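Local coordinates for esterase (Alcaligenes sp., PDB 1QLW), which probably hydrolyses carboxylic esters, as a bacterial esterase of the alpha/beta hydrolase fold, at residues I65-G70 with V201-S206; A225-E230 with P247-F252. One frame throughout, in Å; residues are numbered along the deposited sequence. Where two conformers were deposited one is given.

Interaction 1: I65-G70 with V201-S206; sequences ITLIHG and VLLSHS. With SO4 (sulfate ion), chain D.
Ile65 to Ile68 and Val201 to His205 pair as neighbouring parallel strands in the central sheet of the alpha/beta hydrolase fold, and the second runs into what is probably the nucleophile elbow, at Ser206. The backbones are tied by Thr66, which binds Val201 O through its N (2.9 Å) and receives Leu203 N on its O (2.8 Å). Leu203 O takes Ile68 N at 2.8 Å, but this last bond is bent, with an N-H...O angle of 138°.

Beta-branched residues and leucines suit a sheet buried on both faces. On one face Ile65 CG2 meets Leu203 CB at 4.1 Å, the two side chains crossing at a slant. On the other, Leu202 CD2 touches Thr66 CB at 3.8 Å. Thr66 OG1 stands beside its own backbone N, leaning back to bond Thr200 OG1, which satisfies the buried hydroxyl.

Past the strands, Gly70, with no side chain, lets its CA come within 3.3 Å of His205 O. One water accepts Gly70 N (2.7 Å) and meets His205 ND1 at 2.8 Å in the plane of the imidazole, one face of which has Ser206 CB over it. On its far nitrogen, NE2, His205 bonds His298 O, and the two histidine rings stack. The unusual backbone of Ser206 (phi 57°, psi -116°), just after strand 201-205, is as in the nucleophile elbow of this fold. Its OG donates to a sulfate, probably from the crystallisation liquor and also held by Arg265.

Phe92 of helix 88-94 packs on Ile65, Leu67 and Leu203, helix 185-197 packs on Thr66 and Ile68, and strands 99-103 and 223-229 flank the pair.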
loop_
_atom_site.group_PDB
_atom_site.type_symbol
_atom_site.label_atom_id
_atom_site.label_comp_id
_atom_site.label_asym_id
_atom_site.label_seq_id
_atom_site.Cartn_x
_atom_site.Cartn_y
_atom_site.Cartn_z
ATOM N N ILE A 65 1.954 -1.229 -18.892
ATOM C CA ILE A 65 1.113 -0.116 -18.501
ATOM C C ILE A 65 1.418 0.219 -17.042
ATOM O O ILE A 65 1.393 -0.657 -16.181
ATOM C CB ILE A 65 -0.377 -0.419 -18.706
ATOM C CG1 ILE A 65 -0.674 -0.765 -20.173
ATOM C CG2 ILE A 65 -1.230 0.751 -18.226
ATOM C CD1 ILE A 65 -2.057 -1.314 -20.443
ATOM N N THR A 66 1.718 1.491 -16.801
ATOM C CA THR A 66 1.917 2.009 -15.449
ATOM C C THR A 66 0.638 2.733 -15.042
ATOM O O THR A 66 0.221 3.680 -15.724
ATOM C CB THR A 66 3.136 2.937 -15.415
ATOM O OG1 THR A 66 4.321 2.202 -15.744
ATOM C CG2 THR A 66 3.323 3.552 -14.043
ATOM N N LEU A 67 0.018 2.302 -13.957
ATOM C CA LEU A 67 -1.251 2.824 -13.459
ATOM C C LEU A 67 -1.018 3.752 -12.280
ATOM O O LEU A 67 -0.382 3.351 -11.304
ATOM C CB LEU A 67 -2.202 1.692 -13.058
ATOM C CG LEU A 67 -2.611 0.716 -14.160
ATOM C CD1 LEU A 67 -3.402 -0.453 -13.561
ATOM C CD2 LEU A 67 -3.453 1.414 -15.210
ATOM N N ILE A 68 -1.525 4.978 -12.391
ATOM C CA ILE A 68 -1.196 6.080 -11.500
ATOM C C ILE A 68 -2.468 6.680 -10.913
ATOM O O ILE A 68 -3.212 7.389 -11.616
ATOM C CB ILE A 68 -0.402 7.150 -12.280
ATOM C CG1 ILE A 68 0.788 6.567 -13.066
ATOM C CG2 ILE A 68 0.045 8.273 -11.354
ATOM C CD1 ILE A 68 1.171 7.417 -14.257
ATOM N N HIS A 69 -2.762 6.387 -9.656
ATOM C CA HIS A 69 -3.965 6.858 -8.992
ATOM C C HIS A 69 -3.953 8.373 -8.780
ATOM O O HIS A 69 -2.920 9.031 -8.871
ATOM C CB HIS A 69 -4.146 6.137 -7.641
ATOM C CG HIS A 69 -3.073 6.522 -6.657
ATOM N ND1 HIS A 69 -3.148 7.721 -5.967
ATOM C CD2 HIS A 69 -1.932 5.927 -6.261
ATOM C CE1 HIS A 69 -2.048 7.813 -5.208
ATOM N NE2 HIS A 69 -1.287 6.741 -5.362
ATOM N N GLY A 70 -5.141 8.882 -8.446
ATOM C CA GLY A 70 -5.334 10.293 -8.189
ATOM C C GLY A 70 -5.482 10.633 -6.716
ATOM O O GLY A 70 -4.837 10.009 -5.864
ATOM N N VAL A 201 3.419 2.685 -21.178
ATOM C CA VAL A 201 2.244 3.510 -21.364
ATOM C C VAL A 201 1.885 4.036 -19.968
ATOM O O VAL A 201 1.613 3.228 -19.071
ATOM C CB VAL A 201 1.062 2.725 -21.922
ATOM C CG1 VAL A 201 -0.205 3.561 -21.980
ATOM C CG2 VAL A 201 1.419 2.148 -23.291
ATOM N N LEU A 202 1.849 5.344 -19.770
ATOM C CA LEU A 202 1.475 5.939 -18.494
ATOM C C LEU A 202 -0.022 6.197 -18.486
ATOM O O LEU A 202 -0.501 6.916 -19.367
ATOM C CB LEU A 202 2.237 7.244 -18.251
ATOM C CG LEU A 202 3.765 7.142 -18.199
ATOM C CD1 LEU A 202 4.389 8.517 -18.010
ATOM C CD2 LEU A 202 4.265 6.188 -17.134
ATOM N N LEU A 203 -0.728 5.661 -17.503
ATOM C CA LEU A 203 -2.174 5.828 -17.374
ATOM C C LEU A 203 -2.452 6.463 -16.017
ATOM O O LEU A 203 -2.158 5.896 -14.973
ATOM C CB LEU A 203 -2.874 4.492 -17.544
ATOM C CG LEU A 203 -4.397 4.566 -17.675
ATOM C CD1 LEU A 203 -4.923 3.348 -18.411
ATOM C CD2 LEU A 203 -5.047 4.732 -16.326
ATOM N N SER A 204 -2.991 7.681 -16.052
ATOM C CA SER A 204 -3.238 8.469 -14.852
ATOM C C SER A 204 -4.696 8.835 -14.686
ATOM O O SER A 204 -5.548 8.565 -15.539
ATOM C CB SER A 204 -2.359 9.709 -14.848
ATOM O OG SER A 204 -2.732 10.534 -15.932
ATOM N N HIS A 205 -5.010 9.486 -13.564
ATOM C CA HIS A 205 -6.381 9.758 -13.162
ATOM C C HIS A 205 -6.471 11.031 -12.349
ATOM O O HIS A 205 -5.795 11.151 -11.331
ATOM C CB HIS A 205 -6.890 8.580 -12.293
ATOM C CG HIS A 205 -8.333 8.634 -11.906
ATOM N ND1 HIS A 205 -8.754 8.174 -10.671
ATOM C CD2 HIS A 205 -9.415 9.067 -12.590
ATOM C CE1 HIS A 205 -10.076 8.355 -10.667
ATOM N NE2 HIS A 205 -10.517 8.874 -11.801
ATOM N N SER A 206 -7.323 11.979 -12.738
ATOM C CA SER A 206 -7.698 13.083 -11.856
ATOM C C SER A 206 -6.543 13.909 -11.336
ATOM O O SER A 206 -5.896 14.524 -12.187
ATOM C CB SER A 206 -8.586 12.500 -10.751
ATOM O OG SER A 206 -9.443 13.520 -10.255
HETATM S S SO4 D . -8.060 16.963 -8.886
HETATM O O1 SO4 D . -9.006 18.049 -8.417
HETATM O O2 SO4 D . -8.800 16.186 -9.954
HETATM O O3 SO4 D . -7.747 16.095 -7.710
HETATM O O4 SO4 D . -6.857 17.563 -9.516
HETATM O O HOH W 1 -7.285 7.208 -8.554
#

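Interaction 2: A225-E230 with P247-F252; sequences AIVSVE and PVLVVF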
loop_
_atom_site.group_PDB
_atom_site.type_symbol
_atom_site.label_atom_id
_atom_site.label_comp_id
_atom_site.label_asym_id
_atom_site.label_seq_id
_atom_site.Cartn_x
_atom_site.Cartn_y
_atom_site.Cartn_z
ATOM N N ALA A 225 3.233 6.161 -24.641
ATOM C CA ALA A 225 1.924 6.732 -24.857
ATOM C C ALA A 225 1.385 7.180 -23.498
ATOM O O ALA A 225 1.881 6.720 -22.467
ATOM C CB ALA A 225 0.957 5.727 -25.477
ATOM N N ILE A 226 0.403 8.065 -23.521
ATOM C CA ILE A 226 -0.224 8.562 -22.303
ATOM C C ILE A 226 -1.729 8.398 -22.413
ATOM O O ILE A 226 -2.305 8.819 -23.414
ATOM C CB ILE A 226 0.139 10.033 -22.031
ATOM C CG1 ILE A 226 1.642 10.197 -21.838
ATOM C CG2 ILE A 226 -0.681 10.602 -20.892
ATOM C CD1 ILE A 226 2.118 11.624 -21.839
ATOM N N VAL A 227 -2.318 7.851 -21.358
ATOM C CA VAL A 227 -3.755 7.765 -21.197
ATOM C C VAL A 227 -4.107 8.520 -19.913
ATOM O O VAL A 227 -3.533 8.201 -18.874
ATOM C CB VAL A 227 -4.285 6.330 -21.134
ATOM C CG1 VAL A 227 -5.790 6.300 -20.905
ATOM C CG2 VAL A 227 -3.889 5.539 -22.375
ATOM N N SER A 228 -4.991 9.502 -19.984
ATOM C CA SER A 228 -5.344 10.272 -18.785
ATOM C C SER A 228 -6.856 10.201 -18.622
ATOM O O SER A 228 -7.584 10.655 -19.507
ATOM C CB SER A 228 -4.784 11.683 -18.944
ATOM O OG SER A 228 -4.911 12.526 -17.838
ATOM N N VAL A 229 -7.304 9.654 -17.500
ATOM C CA VAL A 229 -8.719 9.511 -17.184
ATOM C C VAL A 229 -9.188 10.704 -16.362
ATOM O O VAL A 229 -8.694 10.894 -15.233
ATOM C CB VAL A 229 -8.966 8.194 -16.433
ATOM C CG1 VAL A 229 -10.441 8.088 -16.096
ATOM C CG2 VAL A 229 -8.493 7.023 -17.276
ATOM N N GLU A 230 -10.065 11.516 -16.937
ATOM C CA GLU A 230 -10.623 12.677 -16.260
ATOM C C GLU A 230 -9.588 13.469 -15.481
ATOM O O GLU A 230 -9.683 13.628 -14.256
ATOM C CB GLU A 230 -11.815 12.324 -15.388
ATOM C CG GLU A 230 -12.973 11.807 -16.230
ATOM C CD GLU A 230 -14.312 11.830 -15.564
ATOM O OE1 GLU A 230 -14.417 12.138 -14.352
ATOM O OE2 GLU A 230 -15.307 11.525 -16.281
ATOM N N PRO A 247 1.640 9.523 -28.477
ATOM C CA PRO A 247 0.180 9.488 -28.634
ATOM C C PRO A 247 -0.484 9.680 -27.279
ATOM O O PRO A 247 -0.029 9.144 -26.265
ATOM C CB PRO A 247 -0.100 8.139 -29.261
ATOM C CG PRO A 247 1.194 7.686 -29.851
ATOM C CD PRO A 247 2.260 8.270 -28.946
ATOM N N VAL A 248 -1.602 10.409 -27.298
ATOM C CA VAL A 248 -2.347 10.745 -26.099
ATOM C C VAL A 248 -3.833 10.446 -26.230
ATOM O O VAL A 248 -4.458 10.796 -27.219
ATOM C CB VAL A 248 -2.208 12.252 -25.784
ATOM C CG1 VAL A 248 -3.090 12.689 -24.627
ATOM C CG2 VAL A 248 -0.755 12.649 -25.559
ATOM N N LEU A 249 -4.361 9.803 -25.178
ATOM C CA LEU A 249 -5.779 9.552 -25.048
ATOM C C LEU A 249 -6.272 10.162 -23.740
ATOM O O LEU A 249 -5.692 9.849 -22.696
ATOM C CB LEU A 249 -6.072 8.047 -25.042
ATOM C CG LEU A 249 -7.540 7.665 -24.866
ATOM C CD1 LEU A 249 -8.384 8.094 -26.059
ATOM C CD2 LEU A 249 -7.678 6.160 -24.660
ATOM N N VAL A 250 -7.285 11.008 -23.801
ATOM C CA VAL A 250 -7.903 11.580 -22.603
ATOM C C VAL A 250 -9.332 11.055 -22.584
ATOM O O VAL A 250 -10.030 11.154 -23.591
ATOM C CB VAL A 250 -7.837 13.114 -22.597
ATOM C CG1 VAL A 250 -8.630 13.685 -21.437
ATOM C CG2 VAL A 250 -6.383 13.581 -22.586
ATOM N N VAL A 251 -9.786 10.507 -21.456
ATOM C CA VAL A 251 -11.089 9.862 -21.374
ATOM C C VAL A 251 -11.978 10.579 -20.364
ATOM O O VAL A 251 -11.563 10.817 -19.225
ATOM C CB VAL A 251 -10.953 8.382 -20.946
ATOM C CG1 VAL A 251 -12.312 7.691 -21.031
ATOM C CG2 VAL A 251 -9.930 7.647 -21.793
ATOM N N PHE A 252 -13.205 10.897 -20.774
ATOM C CA PHE A 252 -14.198 11.499 -19.901
ATOM C C PHE A 252 -15.489 10.686 -19.901
ATOM O O PHE A 252 -15.900 10.139 -20.927
ATOM C CB PHE A 252 -14.533 12.958 -20.253
ATOM C CG PHE A 252 -13.529 13.939 -19.698
ATOM C CD1 PHE A 252 -12.337 14.229 -20.327
ATOM C CD2 PHE A 252 -13.818 14.622 -18.520
ATOM C CE1 PHE A 252 -11.439 15.140 -19.787
ATOM C CE2 PHE A 252 -12.919 15.516 -17.968
ATOM C CZ PHE A 252 -11.724 15.792 -18.604
#
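The Phe252 ring carries Glu230 CA over one face, 4.0 Å above the plane and offset toward the rim, a CH-pi contact. Glu230 CG adds to it, 3.7 Å from Phe252 CD2, and the carboxylate lies 27° from the plane of the ring. Leu266 and Cys269 of helix 263-278 also touch Phe252, so an aromatic side chain fills the space between the strand end and that helix.

The first torsion of Glu230 places CG beside its backbone N (chi1 -64°), bringing CG to 3.5 Å from Val251 O, and the chain beyond CG is extended. The buried carboxylate is gripped at both oxygens: OE1 meets His298 ND1 and forms a salt bridge with Arg146, and OE2 accepts Gly253 N. Bonding the histidine that lies close to Ser206 is consistent with Glu230 being the acid of the hydrolase catalytic triad, presented at the C-terminal end of a parallel strand.

That strand, 225-229, runs at 12° to strand 248-252 in the central sheet. Five backbone bonds join the segments, from Ile226 N to Pro247 O (3.0 Å), through Ser228 N to Leu249 O (2.8 Å), to Glu230 N on Val251 O (2.8 Å). Proline suits the first position because only its carbonyl is called on here. Between these bonds Val227 CA approaches Leu249 O at 3.2 Å, a CA-H...O contact.

Beta-branched residues suit the extended backbone. Val227 CG1 meets Val251 CG2 at 4.4 Å, and on the same face the longer Leu249 joins Val227 in packing against Trp316 of helix 306-319. Ile226, Ser228 and Val248 face Phe213 of helix 211-218, where the small Ser228 sends its buried OG to Gly209 O.

Overall arrangement
Both contacts are buried pairs of parallel strands in the same sheet, interaction 1 nearer the centre of the chain, interaction 2 farther out, with the pairing of strands 200-205 and 223-229 between them. There Ser204 O lies 2.8 Å from Val229 N and Leu202 O 2.9 Å from Val227 N, both probable hydrogen bonds. Interaction 2 keeps its regular bonding to the strand ends, whereas interaction 1 gives way to a glycine and a water near the probable elbow. At these C-terminal ends the apolar core yields to polar groups: interaction 1 supplies Ser206, interaction 2 supplies Glu230, and His298 lies near both, consistent with a catalytic triad.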